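Local coordinates for protein hexokinase (Schistosoma mansoni, PDB 1BDG) that phosphorylates glucose and other hexoses at the 6-hydroxyl with ATP, the first step of glycolysis, at residues L328-V331 against E332-P335. Numbering follows the deposited sequence.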
ATOM      1  N   LEU A 328      -3.113  -4.109 -16.529  1.00 18.71           N
ATOM      2  CA  LEU A 328      -3.663  -5.340 -15.972  1.00 19.00           C
ATOM      3  C   LEU A 328      -5.144  -5.237 -15.598  1.00 20.07           C
ATOM      4  O   LEU A 328      -5.802  -6.224 -15.261  1.00 18.39           O
ATOM      5  CB  LEU A 328      -2.830  -5.796 -14.781  1.00 17.72           C
ATOM      6  CG  LEU A 328      -1.312  -5.917 -14.991  1.00 17.52           C
ATOM      7  CD1 LEU A 328      -0.756  -6.904 -13.946  1.00 15.13           C
ATOM      8  CD2 LEU A 328      -0.968  -6.378 -16.409  1.00 11.55           C
ATOM      9  N   THR A 329      -5.648  -4.014 -15.642  1.00 22.23           N
ATOM     10  CA  THR A 329      -7.030  -3.708 -15.347  1.00 23.38           C
ATOM     11  C   THR A 329      -7.878  -4.096 -16.560  1.00 23.88           C
ATOM     12  O   THR A 329      -8.661  -5.045 -16.485  1.00 24.24           O
ATOM     13  CB  THR A 329      -7.183  -2.191 -15.053  1.00 24.40           C
ATOM     14  OG1 THR A 329      -6.581  -1.885 -13.785  1.00 25.91           O
ATOM     15  CG2 THR A 329      -8.636  -1.761 -15.062  1.00 26.26           C
ATOM     16  N   ASP A 330      -7.678  -3.423 -17.692  1.00 24.35           N
ATOM     17  CA  ASP A 330      -8.472  -3.725 -18.880  1.00 25.06           C
ATOM     18  C   ASP A 330      -8.340  -5.190 -19.289  1.00 24.04           C
ATOM     19  O   ASP A 330      -9.340  -5.883 -19.538  1.00 23.57           O
ATOM     20  CB  ASP A 330      -8.096  -2.803 -20.043  1.00 27.29           C
ATOM     21  CG  ASP A 330      -8.559  -1.361 -19.830  1.00 31.32           C
ATOM     22  OD1 ASP A 330      -9.402  -1.128 -18.918  1.00 33.55           O
ATOM     23  OD2 ASP A 330      -8.080  -0.461 -20.582  1.00 30.83           O
ATOM     24  N   VAL A 331      -7.103  -5.675 -19.280  1.00 22.82           N
ATOM     25  CA  VAL A 331      -6.802  -7.051 -19.655  1.00 20.54           C
ATOM     26  C   VAL A 331      -7.678  -8.076 -18.938  1.00 20.50           C
ATOM     27  O   VAL A 331      -8.032  -9.095 -19.523  1.00 20.29           O
ATOM     28  CB  VAL A 331      -5.338  -7.369 -19.373  1.00 20.74           C
ATOM     29  CG1 VAL A 331      -5.006  -8.754 -19.852  1.00 19.85           C
ATOM     30  CG2 VAL A 331      -4.446  -6.341 -20.041  1.00 20.19           C
ATOM     31  N   GLU A 332      -8.053  -7.770 -17.695  1.00 21.27           N
ATOM     32  CA  GLU A 332      -8.877  -8.640 -16.849  1.00 23.09           C
ATOM     33  C   GLU A 332     -10.355  -8.816 -17.226  1.00 23.55           C
ATOM     34  O   GLU A 332     -10.984  -9.801 -16.811  1.00 22.51           O
ATOM     35  CB  GLU A 332      -8.775  -8.196 -15.392  1.00 23.87           C
ATOM     36  CG  GLU A 332      -7.715  -8.942 -14.607  1.00 26.26           C
ATOM     37  CD  GLU A 332      -8.089 -10.404 -14.388  1.00 29.27           C
ATOM     38  OE1 GLU A 332      -9.151 -10.657 -13.766  1.00 32.13           O
ATOM     39  OE2 GLU A 332      -7.346 -11.303 -14.849  1.00 29.89           O
ATOM     40  N   ARG A 333     -10.895  -7.889 -18.024  1.00 25.33           N
ATOM     41  CA  ARG A 333     -12.297  -7.945 -18.474  1.00 25.77           C
ATOM     42  C   ARG A 333     -12.485  -8.837 -19.713  1.00 26.24           C
ATOM     43  O   ARG A 333     -13.573  -8.884 -20.297  1.00 26.55           O
ATOM     44  CB  ARG A 333     -12.806  -6.534 -18.806  1.00 24.45           C
ATOM     45  CG  ARG A 333     -12.487  -5.487 -17.741  1.00 24.29           C
ATOM     46  CD  ARG A 333     -12.742  -4.063 -18.230  1.00 24.43           C
ATOM     47  NE  ARG A 333     -12.183  -3.073 -17.303  1.00 26.74           N
ATOM     48  CZ  ARG A 333     -12.634  -2.866 -16.066  1.00 26.07           C
ATOM     49  NH1 ARG A 333     -13.672  -3.555 -15.607  1.00 26.81           N
ATOM     50  NH2 ARG A 333     -12.066  -1.956 -15.292  1.00 26.10           N
ATOM     51  N   ASP A 334     -11.439  -9.557 -20.104  1.00 28.37           N
ATOM     52  CA  ASP A 334     -11.509 -10.417 -21.283  1.00 31.45           C
ATOM     53  C   ASP A 334     -12.139 -11.803 -21.092  1.00 32.77           C
ATOM     54  O   ASP A 334     -11.689 -12.601 -20.257  1.00 32.58           O
ATOM     55  CB  ASP A 334     -10.110 -10.583 -21.905  1.00 31.55           C
ATOM     56  CG  ASP A 334      -9.823  -9.564 -23.003  1.00 31.38           C
ATOM     57  OD1 ASP A 334     -10.789  -9.046 -23.629  1.00 31.45           O
ATOM     58  OD2 ASP A 334      -8.623  -9.311 -23.261  1.00 28.30           O
ATOM     59  N   PRO A 335     -13.187 -12.113 -21.873  1.00 33.37           N
ATOM     60  CA  PRO A 335     -13.845 -13.417 -21.777  1.00 34.87           C
ATOM     61  C   PRO A 335     -12.904 -14.459 -22.404  1.00 34.59           C
ATOM     62  O   PRO A 335     -11.780 -14.129 -22.805  1.00 34.67           O
ATOM     63  CB  PRO A 335     -15.105 -13.238 -22.654  1.00 33.56           C
ATOM     64  CG  PRO A 335     -15.365 -11.775 -22.625  1.00 34.02           C
ATOM     65  CD  PRO A 335     -13.952 -11.217 -22.752  1.00 35.47           C
TER
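The guanidinium of Arg-333 meets Asp-330 at its edge, where OD1 lies in the plane. This salt bridge is long, with OD1 of Asp-330 3.8 Å from NE of Arg-333. The carboxylate plane is turned 54° from the guanidinium. CG2 of Thr-329 comes obliquely to the same group, at 3.4 Å from NH2 of Arg-333. CG of Arg-333 lies beside the backbone N and anti to the carbonyl carbon. From there the chain runs extended to NE, side by side with Thr-329. Successive i to i+3 hydrogen bonds carry the chain round. N of Glu-332 binds O of Thr-329 at 3.0 Å, and N of Arg-333 binds O of Asp-330 at 3.0 Å with an N-H...O angle of 160°. A type I beta turn from Val-331 to Asp-334 is closed by a weak hydrogen bond from N of Asp-334 to O of Val-331, at 3.5 Å. CG of Glu-332 lies 3.4 Å from O of Leu-328. The bend beyond it at chi2 (-69°) turns the carboxylate, whose OE2 forms a salt bridge with NH1 of Arg-364. OD2 of Asp-334 is hydrogen-bonded to OG1 of Thr-342. Leu-328 and Thr-329 belong to a probable ATP-binding segment in the large subdomain. Val-331 to Asp-334 carry the chain from helix 327-331 toward helix 340-349, while Leu-328 and Val-331 pack on helix 357-389.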